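Local coordinates for protein nucleocapsid (Crimean-congo hemorrhagic fever virus, PDB 4AKL) that probably binds double- and single-stranded RNA, takes part in packaging the viral genome, and cuts double-stranded DNA without sequence specificity, at residues I220-S223 with A229-A232; G207-A212 with N258-K263; L454-L459 with G474-A479; E199-F204 with T233-L238; Q122-Q127 with S295-Q300. All coordinates share one frame; numbering follows the deposited sequence.

How the contacts relate
Contacts 1, 2 and 4 belong to the helical arm and lie on one side of the chain's centre; contacts 3 and 5 are in or beside the globular body, with centres about 17 Å apart. Contact 4 is the buried one, two helices crossed on cysteine and leucine with an arginine at the margin. Contact 1 touches it and shares helix 230-242, but relies on backbone polar atoms and a water. Contact 2 is a surface pair of tyrosines farther out, joined to contact 4 by the Lys208-Glu203 salt bridge. Contacts 3 and 5, both partly buried, are chiefly apolar; contact 5 lies where the arm helices give way to the body.

Contact 1: residues I220-S223 with A229-A232; sequences INKS and ALVA
The flat carbonyl group of Lys222 receives the N-H of Leu230 in its own plane: Leu230 N lies 2.9 Å from Lys222 O, with an N-H...O angle of 168°. CG of Leu230 comes up beside this acceptor, 3.4 Å from Lys222 O, and CA of Ala229 makes a CA-H...O contact with it at 3.5 Å. The second planar group in play is the carbonyl of Ile220, where methyl CG2 of Val231 stands 3.4 Å from Ile220 O. Further along, CD1 of Ile220 meets the same methyl, Val231 CG2, at 3.9 Å. Ile220 starts away from helix 230-242, but its CG1 branch, turned opposite the backbone N (chi1 -162°), curls its end back to that methyl. The amide of Asn221 points elsewhere, its OD1 hydrogen-bonded to His283 on helix 270-292.

A bound water fills the polar seam. It donates to Ile220 O at 2.6 Å and to Lys222 O at 3.1 Å, and accepts from Val231 N at 2.9 Å, which leaves Lys222 O with two donors. Ser223 and Ala229 form a single backbone bridge beside this network. Trp217 packs on Lys222, Leu230 and Val231 from the preceding loop. Ala229 is the N-cap residue but carries no polar side chain, and the first two N-H groups of the helix are met by a loop carbonyl and a water. This is the pattern of a helix N-terminus capped from the backbone of the loop that leads into it.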
# COMPACT_ATOMS: atom_id res chain seq x y z
N ILE A 220 23.86 33.37 -6.74
CA ILE A 220 22.96 32.54 -5.95
C ILE A 220 21.84 31.86 -6.79
O ILE A 220 21.37 30.77 -6.45
CB ILE A 220 22.33 33.37 -4.80
CG1 ILE A 220 21.76 32.47 -3.71
CG2 ILE A 220 21.25 34.32 -5.33
CD1 ILE A 220 22.78 31.60 -3.03
N ASN A 221 21.44 32.50 -7.88
CA ASN A 221 20.39 31.97 -8.74
C ASN A 221 20.92 31.11 -9.88
O ASN A 221 20.12 30.52 -10.61
CB ASN A 221 19.55 33.12 -9.29
CG ASN A 221 18.90 33.94 -8.20
OD1 ASN A 221 18.23 33.40 -7.31
ND2 ASN A 221 19.10 35.26 -8.25
N LYS A 222 22.25 31.02 -10.03
CA LYS A 222 22.85 30.28 -11.17
C LYS A 222 22.22 28.89 -11.37
O LYS A 222 22.20 28.06 -10.45
CB LYS A 222 24.40 30.15 -11.04
CG LYS A 222 25.06 29.72 -12.37
CD LYS A 222 26.59 29.62 -12.32
CE LYS A 222 27.14 29.15 -13.70
NZ LYS A 222 28.57 28.79 -13.66
N SER A 223 21.69 28.65 -12.56
CA SER A 223 21.18 27.33 -12.90
C SER A 223 22.29 26.53 -13.59
O SER A 223 23.11 27.09 -14.33
CB SER A 223 19.91 27.40 -13.79
OG SER A 223 19.95 28.48 -14.71
N ALA A 229 18.15 25.81 -10.81
CA ALA A 229 19.08 26.48 -9.87
C ALA A 229 19.93 25.51 -9.06
O ALA A 229 19.40 24.62 -8.37
CB ALA A 229 18.33 27.37 -8.92
N LEU A 230 21.24 25.67 -9.13
CA LEU A 230 22.18 24.80 -8.42
C LEU A 230 21.83 24.67 -6.92
O LEU A 230 22.00 23.59 -6.34
CB LEU A 230 23.62 25.27 -8.61
CG LEU A 230 24.16 25.28 -10.05
CD1 LEU A 230 25.52 26.08 -10.11
CD2 LEU A 230 24.28 23.85 -10.63
N VAL A 231 21.34 25.76 -6.33
CA VAL A 231 20.83 25.76 -4.95
C VAL A 231 19.73 24.73 -4.76
O VAL A 231 19.76 23.98 -3.78
CB VAL A 231 20.29 27.16 -4.52
CG1 VAL A 231 19.40 27.05 -3.26
CG2 VAL A 231 21.43 28.12 -4.28
N ALA A 232 18.78 24.68 -5.69
CA ALA A 232 17.67 23.69 -5.62
C ALA A 232 18.19 22.25 -5.75
O ALA A 232 17.97 21.42 -4.87
CB ALA A 232 16.64 23.97 -6.70
O HOH W 1 21.19 28.40 -7.49

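Contact 2: residues G207-A212 with N258-K263; sequences GKYIMA and NGYLDK
Tyr209 and Tyr260 meet in an aromatic surface contact on the helical arm, joining the loop after helix 195-204 to the last turns of helix 245-263. The centre of the contact is about 43 Å from the centre of the chain, far out on the arm. The DEVD motif, Asp266 to Asp269, follows helix 245-263 closely in sequence. The rings are inclined at 47° with centroids 5.6 Å apart, an oblique arrangement that is neither a stack nor edge-to-face, and the two side chains cross at about a right angle.

The outer half of Tyr209 does the touching. Its CE1 lies 3.7 Å from both CB and CG of Tyr260, and its hydroxyl OH comes to 3.4 Å from Tyr260 CD1. On Tyr260 the meeting point is the root of the side chain and one near ring carbon, while its own phenol end extends past the contact. The first torsion of Tyr209 puts CG between the backbone N and the carbonyl carbon (chi1 49°), directing the ring out of the 3-10 segment that begins at Tyr209 toward the helix. Thr253, Ala256 and Leu257, earlier on helix 245-263, also pack on Tyr209, and the ring of His264 meets that of Tyr260.

No hydrogen bond links the tyrosines. The join therefore rests on van der Waals packing of carbon against carbon and on a phenol oxygen lying against ring carbon, with no directional bond between the two segments.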
# COMPACT_ATOMS: atom_id res chain seq x y z
N GLY A 207 22.48 27.36 9.71
CA GLY A 207 22.17 28.75 10.15
C GLY A 207 23.24 29.77 9.72
O GLY A 207 23.24 30.92 10.20
N LYS A 208 24.13 29.36 8.81
CA LYS A 208 25.22 30.21 8.29
C LYS A 208 24.78 30.97 7.02
O LYS A 208 25.34 30.81 5.93
CB LYS A 208 26.48 29.35 8.04
CG LYS A 208 27.02 28.72 9.31
CD LYS A 208 28.27 27.86 9.06
CE LYS A 208 28.65 27.08 10.32
NZ LYS A 208 29.76 26.11 10.06
N TYR A 209 23.79 31.81 7.20
CA TYR A 209 23.12 32.48 6.08
C TYR A 209 23.98 33.45 5.25
O TYR A 209 23.71 33.65 4.04
CB TYR A 209 21.85 33.18 6.57
CG TYR A 209 22.00 34.05 7.80
CD1 TYR A 209 22.58 35.32 7.72
CD2 TYR A 209 21.55 33.62 9.05
CE1 TYR A 209 22.71 36.13 8.86
CE2 TYR A 209 21.68 34.41 10.18
CZ TYR A 209 22.26 35.66 10.09
OH TYR A 209 22.39 36.46 11.21
N ILE A 210 25.03 34.03 5.88
CA ILE A 210 25.93 35.01 5.20
C ILE A 210 26.62 34.34 3.98
O ILE A 210 26.99 35.04 3.03
CB ILE A 210 26.99 35.59 6.15
CG1 ILE A 210 26.35 36.39 7.28
CG2 ILE A 210 27.97 36.54 5.41
CD1 ILE A 210 27.37 36.62 8.44
N MET A 211 26.76 32.99 4.00
CA MET A 211 27.30 32.25 2.84
C MET A 211 26.55 32.53 1.55
O MET A 211 27.11 32.48 0.48
CB MET A 211 27.30 30.74 3.08
CG MET A 211 28.18 30.28 4.19
SD MET A 211 27.93 28.53 4.53
CE MET A 211 28.76 27.81 3.11
N ALA A 212 25.26 32.83 1.64
CA ALA A 212 24.48 33.14 0.45
C ALA A 212 25.01 34.37 -0.35
O ALA A 212 24.72 34.50 -1.54
CB ALA A 212 23.09 33.35 0.82
N ASN A 258 16.53 37.00 6.74
CA ASN A 258 15.57 38.08 6.61
C ASN A 258 15.54 38.97 7.87
O ASN A 258 15.47 40.20 7.76
CB ASN A 258 14.20 37.52 6.27
CG ASN A 258 13.22 38.59 5.87
OD1 ASN A 258 13.51 39.44 5.03
ND2 ASN A 258 12.04 38.55 6.47
N GLY A 259 15.61 38.35 9.06
CA GLY A 259 15.78 39.09 10.33
C GLY A 259 17.06 39.96 10.29
O GLY A 259 17.03 41.17 10.64
N TYR A 260 18.15 39.35 9.83
CA TYR A 260 19.45 40.02 9.76
C TYR A 260 19.45 41.24 8.86
O TYR A 260 19.96 42.30 9.26
CB TYR A 260 20.56 39.07 9.28
CG TYR A 260 21.91 39.73 9.24
CD1 TYR A 260 22.73 39.77 10.39
CD2 TYR A 260 22.39 40.32 8.07
CE1 TYR A 260 23.99 40.40 10.36
CE2 TYR A 260 23.63 40.95 8.03
CZ TYR A 260 24.43 40.98 9.18
OH TYR A 260 25.64 41.59 9.13
N LEU A 261 18.91 41.08 7.65
CA LEU A 261 18.84 42.16 6.66
C LEU A 261 17.93 43.29 7.18
O LEU A 261 18.14 44.45 6.85
CB LEU A 261 18.34 41.64 5.30
CG LEU A 261 19.21 40.60 4.56
CD1 LEU A 261 18.41 39.87 3.46
CD2 LEU A 261 20.50 41.22 4.00
N ASP A 262 16.95 42.92 8.00
CA ASP A 262 16.02 43.88 8.58
C ASP A 262 16.67 44.62 9.75
O ASP A 262 16.47 45.80 9.88
CB ASP A 262 14.72 43.19 8.99
CG ASP A 262 13.70 44.16 9.60
OD1 ASP A 262 13.61 45.34 9.17
OD2 ASP A 262 13.01 43.74 10.53
N LYS A 263 17.44 43.90 10.58
CA LYS A 263 18.15 44.51 11.71
C LYS A 263 19.22 45.48 11.19
O LYS A 263 19.32 46.60 11.66
CB LYS A 263 18.77 43.41 12.60
CG LYS A 263 17.73 42.62 13.43
CD LYS A 263 18.24 41.22 13.83
CE LYS A 263 17.21 40.50 14.68
NZ LYS A 263 15.88 40.57 14.05

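Contact 3: residues L454-L459 with G474-A479; sequences LLHQSL and GNATSA
A chi1 of -175° swings the imidazole of His456 out from helix 450-460 to Ala476, while Leu459, its CG anti to the carbonyl carbon (chi1 -68°), stands one turn further along the same side. Together they receive a short 3-10 turn, residues 476-478, as the C-terminal tail folds back onto the helix. One residue after the turn the chain enters strand 480-481, which pairs in parallel with strand 155-156.

Ala476 is the centre of the contact. Its CB rests 3.6 Å from His456 CE1 and 3.7 Å from ND1, approaching the ring obliquely, and lies 3.9 Å from CB of Leu459. The alanine methyl is thus lodged between imidazole and leucine. No hydrogen bond crosses the two segments; the turn is held internally by Ser478 N to Asn475 O and Ala479 N to Ala476 O.

Neighbours extend the packing: Thr477 lies on Leu170 and Ile174 of helix 163-181, and Leu459 also touches Tyr156 of strand 155-156. The two branches of Leu459 part company at their ends, CD1 lying 3.6 Å from Ala476 O and CD2 4.0 Å from Ala479 CB.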
# COMPACT_ATOMS: atom_id res chain seq x y z
N LEU A 454 2.13 -10.07 -4.42
CA LEU A 454 2.25 -10.87 -3.20
C LEU A 454 3.72 -11.18 -2.83
O LEU A 454 4.08 -11.04 -1.70
CB LEU A 454 1.46 -12.17 -3.29
CG LEU A 454 -0.07 -12.08 -3.24
CD1 LEU A 454 -0.63 -13.50 -3.60
CD2 LEU A 454 -0.67 -11.56 -1.88
N LEU A 455 4.54 -11.59 -3.78
CA LEU A 455 5.97 -11.84 -3.52
C LEU A 455 6.70 -10.61 -3.01
O LEU A 455 7.50 -10.67 -2.08
CB LEU A 455 6.67 -12.37 -4.78
CG LEU A 455 8.17 -12.76 -4.64
CD1 LEU A 455 8.37 -13.81 -3.57
CD2 LEU A 455 8.76 -13.24 -5.97
N HIS A 456 6.42 -9.49 -3.65
CA HIS A 456 7.02 -8.21 -3.31
C HIS A 456 6.77 -7.91 -1.85
O HIS A 456 7.68 -7.67 -1.10
CB HIS A 456 6.44 -7.12 -4.21
CG HIS A 456 7.06 -5.79 -4.01
ND1 HIS A 456 8.28 -5.46 -4.56
CD2 HIS A 456 6.64 -4.72 -3.32
CE1 HIS A 456 8.59 -4.22 -4.20
NE2 HIS A 456 7.60 -3.75 -3.46
N GLN A 457 5.51 -8.00 -1.47
CA GLN A 457 5.08 -7.80 -0.10
C GLN A 457 5.69 -8.76 0.89
O GLN A 457 5.97 -8.35 1.97
CB GLN A 457 3.56 -7.87 -0.03
CG GLN A 457 3.01 -6.58 -0.64
CD GLN A 457 1.60 -6.62 -0.81
OE1 GLN A 457 0.85 -7.07 0.07
NE2 GLN A 457 1.16 -6.14 -1.95
N SER A 458 5.85 -10.03 0.51
CA SER A 458 6.56 -10.96 1.36
C SER A 458 8.00 -10.55 1.48
O SER A 458 8.58 -10.67 2.53
CB SER A 458 6.49 -12.39 0.81
OG SER A 458 6.96 -13.30 1.77
N LEU A 459 8.59 -10.06 0.40
CA LEU A 459 10.01 -9.64 0.39
C LEU A 459 10.29 -8.34 1.20
O LEU A 459 11.42 -8.16 1.70
CB LEU A 459 10.55 -9.49 -1.04
CG LEU A 459 10.73 -10.74 -1.92
CD1 LEU A 459 11.23 -10.29 -3.26
CD2 LEU A 459 11.69 -11.80 -1.30
N GLY A 474 14.46 0.34 1.36
CA GLY A 474 15.25 -0.53 0.50
C GLY A 474 14.49 -0.96 -0.74
O GLY A 474 13.43 -0.44 -1.03
N ASN A 475 15.06 -1.91 -1.45
CA ASN A 475 14.52 -2.43 -2.69
C ASN A 475 14.24 -3.90 -2.44
O ASN A 475 15.17 -4.72 -2.32
CB ASN A 475 15.54 -2.20 -3.82
CG ASN A 475 15.06 -2.74 -5.19
OD1 ASN A 475 13.85 -2.81 -5.48
ND2 ASN A 475 16.03 -3.13 -6.04
N ALA A 476 12.95 -4.25 -2.31
CA ALA A 476 12.54 -5.65 -2.11
C ALA A 476 13.17 -6.57 -3.15
O ALA A 476 13.67 -7.64 -2.82
CB ALA A 476 11.03 -5.78 -2.14
N THR A 477 13.17 -6.11 -4.40
CA THR A 477 13.61 -6.89 -5.56
C THR A 477 15.13 -7.18 -5.66
O THR A 477 15.56 -7.84 -6.61
CB THR A 477 13.12 -6.22 -6.86
OG1 THR A 477 12.92 -7.23 -7.87
CG2 THR A 477 14.08 -5.14 -7.35
N SER A 478 15.91 -6.67 -4.70
CA SER A 478 17.33 -6.94 -4.58
C SER A 478 17.61 -8.18 -3.73
O SER A 478 18.73 -8.59 -3.63
CB SER A 478 18.05 -5.74 -3.94
OG SER A 478 17.97 -4.61 -4.79
N ALA A 479 16.57 -8.77 -3.13
CA ALA A 479 16.77 -9.90 -2.24
C ALA A 479 17.53 -11.05 -2.89
O ALA A 479 17.33 -11.36 -4.06
CB ALA A 479 15.45 -10.41 -1.74

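Contact 4: residues E199-F204 with T233-L238; sequences EWCREF and TGLAKL
Sulfur packing comes first: Cys201 of helix 195-204 presses SG against the backbone of helix 230-242, 3.7 Å from Leu235 N and 3.9 Å from Gly234 C. The missing side chain of Gly234 lets the sulfur settle there. The isobutyl group of Leu235 adds an apolar contact on one flank, its CG 4.1 Å from Cys201 SG, and also packs on Val246 and Ala250 of helix 245-263. The short segments cross almost perpendicularly, at -82°, with their axes 8.9 Å apart at closest approach, and they touch in two small patches, one at Cys201 and one at Arg202 and Leu238.

The second patch, of mixed character, lies toward the C-terminal side of segment 233-238. Methyl CD2 of Leu238 lies over one face of the Arg202 guanidinium, offset toward its rim and 3.7 Å from NH1, and is equally near Arg202 CB. The arginine chain folds over the methyl by a bend at chi3 (12°), close to an eclipsed rotation.

The ionic part stays within helix 195-204. In a salt bridge, Arg202 grips Glu199 side-on: NH2 at 2.8 Å and NE at 3.1 Å both donate to OE1, from the same face of the carboxylate and about 45° out of its plane. This double hold fixes the turn of the guanidinium and keeps its flat side toward Leu238.

With no hydrogen bond between the two segments, the join depends on sulfur and methyl contacts. The charge of the arginine is probably balanced mainly by Glu199, with Glu242 of helix 230-242 also close by, while the weakly hydrated flat face of the guanidinium is turned to the leucine.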
# COMPACT_ATOMS: atom_id res chain seq x y z
N GLU A 199 28.08 20.15 -0.32
CA GLU A 199 28.76 20.44 0.94
C GLU A 199 28.54 21.91 1.38
O GLU A 199 28.52 22.21 2.58
CB GLU A 199 30.25 20.02 0.81
CG GLU A 199 31.15 20.22 2.03
CD GLU A 199 30.65 19.54 3.30
OE1 GLU A 199 30.35 18.32 3.28
OE2 GLU A 199 30.58 20.24 4.34
N TRP A 200 28.37 22.82 0.41
CA TRP A 200 28.04 24.22 0.70
C TRP A 200 26.66 24.32 1.32
O TRP A 200 26.44 25.09 2.27
CB TRP A 200 28.06 25.08 -0.58
CG TRP A 200 27.77 26.56 -0.38
CD1 TRP A 200 28.70 27.56 -0.26
CD2 TRP A 200 26.48 27.21 -0.31
NE1 TRP A 200 28.07 28.77 -0.10
CE2 TRP A 200 26.71 28.58 -0.13
CE3 TRP A 200 25.16 26.75 -0.37
CZ2 TRP A 200 25.67 29.52 -0.01
CZ3 TRP A 200 24.11 27.70 -0.24
CH2 TRP A 200 24.39 29.06 -0.06
N CYS A 201 25.72 23.53 0.78
CA CYS A 201 24.36 23.49 1.29
C CYS A 201 24.33 22.96 2.72
O CYS A 201 23.62 23.53 3.57
CB CYS A 201 23.45 22.63 0.39
SG CYS A 201 23.10 23.39 -1.21
N ARG A 202 25.09 21.89 2.98
CA ARG A 202 25.15 21.30 4.32
C ARG A 202 25.60 22.34 5.35
O ARG A 202 25.05 22.41 6.43
CB ARG A 202 26.07 20.05 4.35
CG ARG A 202 26.08 19.27 5.71
CD ARG A 202 26.80 17.87 5.65
NE ARG A 202 27.55 17.72 4.40
CZ ARG A 202 27.31 16.83 3.43
NH1 ARG A 202 26.34 15.90 3.51
NH2 ARG A 202 28.10 16.86 2.34
N GLU A 203 26.58 23.15 4.99
CA GLU A 203 27.04 24.23 5.89
C GLU A 203 26.00 25.39 6.02
O GLU A 203 25.72 25.86 7.14
CB GLU A 203 28.40 24.75 5.43
CG GLU A 203 29.57 23.79 5.74
CD GLU A 203 29.95 23.74 7.22
OE1 GLU A 203 29.86 24.78 7.92
OE2 GLU A 203 30.34 22.65 7.70
N PHE A 204 25.44 25.82 4.89
CA PHE A 204 24.42 26.88 4.86
C PHE A 204 23.25 26.57 5.82
O PHE A 204 22.88 27.42 6.63
CB PHE A 204 23.90 27.06 3.43
CG PHE A 204 22.76 28.02 3.31
CD1 PHE A 204 22.99 29.41 3.33
CD2 PHE A 204 21.44 27.56 3.16
CE1 PHE A 204 21.93 30.31 3.22
CE2 PHE A 204 20.37 28.47 3.05
CZ PHE A 204 20.63 29.86 3.08
N THR A 233 18.88 21.96 -6.86
CA THR A 233 19.45 20.62 -7.10
C THR A 233 20.41 20.21 -5.98
O THR A 233 20.43 19.06 -5.58
CB THR A 233 20.16 20.48 -8.50
OG1 THR A 233 21.17 21.45 -8.66
CG2 THR A 233 19.16 20.67 -9.62
N GLY A 234 21.16 21.19 -5.47
CA GLY A 234 22.08 20.97 -4.36
C GLY A 234 21.36 20.49 -3.11
O GLY A 234 21.69 19.43 -2.57
N LEU A 235 20.39 21.26 -2.66
CA LEU A 235 19.56 20.87 -1.50
C LEU A 235 18.81 19.56 -1.70
O LEU A 235 18.73 18.74 -0.78
CB LEU A 235 18.56 21.97 -1.13
CG LEU A 235 19.14 23.03 -0.21
CD1 LEU A 235 18.30 24.35 -0.23
CD2 LEU A 235 19.26 22.46 1.20
N ALA A 236 18.25 19.38 -2.90
CA ALA A 236 17.56 18.12 -3.24
C ALA A 236 18.53 16.94 -3.11
O ALA A 236 18.21 15.91 -2.48
CB ALA A 236 16.95 18.19 -4.65
N LYS A 237 19.72 17.10 -3.69
CA LYS A 237 20.79 16.09 -3.60
C LYS A 237 21.21 15.86 -2.14
O LYS A 237 21.45 14.72 -1.73
CB LYS A 237 22.00 16.48 -4.47
CG LYS A 237 23.11 15.41 -4.63
CD LYS A 237 22.67 14.18 -5.43
CE LYS A 237 23.89 13.47 -6.07
NZ LYS A 237 25.03 13.35 -5.12
N LEU A 238 21.26 16.94 -1.35
CA LEU A 238 21.58 16.85 0.08
C LEU A 238 20.50 16.05 0.83
O LEU A 238 20.83 15.20 1.67
CB LEU A 238 21.73 18.25 0.70
CG LEU A 238 22.53 18.44 2.01
CD1 LEU A 238 22.05 17.56 3.13
CD2 LEU A 238 24.04 18.21 1.79

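Contact 5: residues Q122-Q127 with S295-Q300; sequences QLFNYQ and SALRAQ
Leu123 and Phe124 on helix 120-136 pack against Leu297 and Arg298 on helix 295-301, a helix-helix contact at the base of the arm, where helix 270-292 gives way to the globular body. The short segments cross at 44° with axes 9.9 Å apart, a spacing wide enough for large side chains to fill the gap.

The close-packed part is largely apolar. Phe124 turns its edge to Leu297: CZ lies 3.8 Å from Leu297 CB, almost in the plane of the ring, and 4.0 Å from Leu297 CD1. The two side chains cross at about a right angle. Beside them, methyl CD1 of Leu123 lies against a carbonyl oxygen, 3.5 Å from Arg298 O, and is 3.9 Å from Arg298 CG. Lys292 and Tyr291, from the end of helix 270-292, pack on Phe124 and Leu297 respectively, and Pro377 lies on Leu123.

The remainder is looser. Gln127 NE2 is 3.9 Å from Gln300 O, too far to count as a bond; that amide nitrogen instead donates to Gly301 O at the end of the short helix and to Gln303 O just beyond it. Gln300 in turn uses NE2 on Tyr470 O. Leu297, Arg298 and Gln300 all keep some exposure, and a triethylene glycol, probably from the crystallisation liquor, lies about 4 Å from the Arg298 side chain. The end of Arg298 bridges the two parts. Its side chain starts out pointing away from helix 120-136, then a bend at chi3 (-61°) brings the guanidinium back toward Pro118, whose carbonyl O bonds NH1; one face of the group takes Leu123 CD1, 4.0 Å from NH1.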
# COMPACT_ATOMS: atom_id res chain seq x y z
N GLN A 122 -1.01 13.90 -3.96
CA GLN A 122 -2.17 13.02 -3.69
C GLN A 122 -1.71 11.66 -3.15
O GLN A 122 -2.37 11.13 -2.27
CB GLN A 122 -3.04 12.84 -4.94
CG GLN A 122 -3.71 14.15 -5.40
CD GLN A 122 -4.41 13.99 -6.72
OE1 GLN A 122 -3.78 13.66 -7.69
NE2 GLN A 122 -5.72 14.23 -6.75
N LEU A 123 -0.59 11.14 -3.64
CA LEU A 123 -0.02 9.88 -3.12
C LEU A 123 0.51 10.08 -1.72
O LEU A 123 0.19 9.26 -0.83
CB LEU A 123 1.12 9.29 -3.97
CG LEU A 123 0.81 8.77 -5.35
CD1 LEU A 123 2.03 8.27 -6.10
CD2 LEU A 123 -0.28 7.65 -5.24
N PHE A 124 1.32 11.14 -1.52
CA PHE A 124 1.90 11.38 -0.18
C PHE A 124 0.84 11.61 0.86
O PHE A 124 0.93 11.05 1.94
CB PHE A 124 2.87 12.54 -0.18
CG PHE A 124 4.18 12.25 -0.85
CD1 PHE A 124 4.67 10.94 -1.01
CD2 PHE A 124 4.96 13.29 -1.30
CE1 PHE A 124 5.90 10.72 -1.63
CE2 PHE A 124 6.18 13.05 -1.91
CZ PHE A 124 6.64 11.76 -2.07
N ASN A 125 -0.18 12.43 0.52
CA ASN A 125 -1.26 12.72 1.42
C ASN A 125 -2.01 11.44 1.84
O ASN A 125 -2.38 11.29 3.01
CB ASN A 125 -2.22 13.74 0.78
CG ASN A 125 -3.40 14.12 1.69
OD1 ASN A 125 -4.30 13.30 1.94
ND2 ASN A 125 -3.42 15.36 2.15
N TYR A 126 -2.22 10.52 0.88
CA TYR A 126 -2.92 9.30 1.19
C TYR A 126 -2.09 8.45 2.17
O TYR A 126 -2.62 7.88 3.08
CB TYR A 126 -3.20 8.50 -0.13
CG TYR A 126 -3.50 7.03 0.09
CD1 TYR A 126 -2.50 6.12 0.17
CD2 TYR A 126 -4.79 6.58 0.23
CE1 TYR A 126 -2.77 4.74 0.36
CE2 TYR A 126 -5.09 5.20 0.45
CZ TYR A 126 -4.06 4.29 0.51
OH TYR A 126 -4.28 2.91 0.69
N GLN A 127 -0.78 8.35 1.96
CA GLN A 127 0.06 7.54 2.85
C GLN A 127 0.04 8.12 4.25
O GLN A 127 -0.12 7.38 5.23
CB GLN A 127 1.50 7.41 2.33
CG GLN A 127 1.60 6.70 0.94
CD GLN A 127 1.18 5.22 0.93
OE1 GLN A 127 1.14 4.53 1.97
NE2 GLN A 127 0.88 4.71 -0.27
N SER A 295 10.44 8.80 -9.26
CA SER A 295 9.70 7.56 -9.53
C SER A 295 9.79 6.57 -8.38
O SER A 295 8.85 5.82 -8.16
CB SER A 295 10.21 6.91 -10.80
OG SER A 295 10.34 7.89 -11.81
N ALA A 296 10.91 6.57 -7.65
CA ALA A 296 11.05 5.73 -6.46
C ALA A 296 10.00 6.16 -5.40
O ALA A 296 9.30 5.32 -4.82
CB ALA A 296 12.52 5.80 -5.91
N LEU A 297 9.84 7.45 -5.17
CA LEU A 297 8.81 7.93 -4.22
C LEU A 297 7.38 7.72 -4.79
O LEU A 297 6.44 7.43 -4.02
CB LEU A 297 9.08 9.41 -3.78
CG LEU A 297 10.18 9.67 -2.71
CD1 LEU A 297 10.61 11.19 -2.55
CD2 LEU A 297 9.75 9.11 -1.34
N ARG A 298 7.21 7.81 -6.13
CA ARG A 298 5.90 7.48 -6.73
C ARG A 298 5.51 6.00 -6.51
O ARG A 298 4.38 5.73 -6.09
CB ARG A 298 5.82 7.84 -8.22
CG ARG A 298 4.53 7.28 -8.97
CD ARG A 298 4.41 7.89 -10.37
NE ARG A 298 4.28 9.35 -10.29
CZ ARG A 298 3.13 10.02 -10.10
NH1 ARG A 298 1.96 9.38 -9.99
NH2 ARG A 298 3.16 11.36 -10.04
N ALA A 299 6.46 5.08 -6.75
CA ALA A 299 6.25 3.62 -6.56
C ALA A 299 5.97 3.19 -5.08
O ALA A 299 5.09 2.35 -4.80
CB ALA A 299 7.48 2.82 -7.11
N GLN A 300 6.72 3.75 -4.13
CA GLN A 300 6.46 3.49 -2.72
C GLN A 300 5.09 4.12 -2.38
O GLN A 300 4.28 3.50 -1.66
CB GLN A 300 7.57 4.07 -1.82
CG GLN A 300 7.53 3.61 -0.34
CD GLN A 300 7.98 2.15 -0.13
OE1 GLN A 300 7.96 1.33 -1.05
NE2 GLN A 300 8.40 1.83 1.10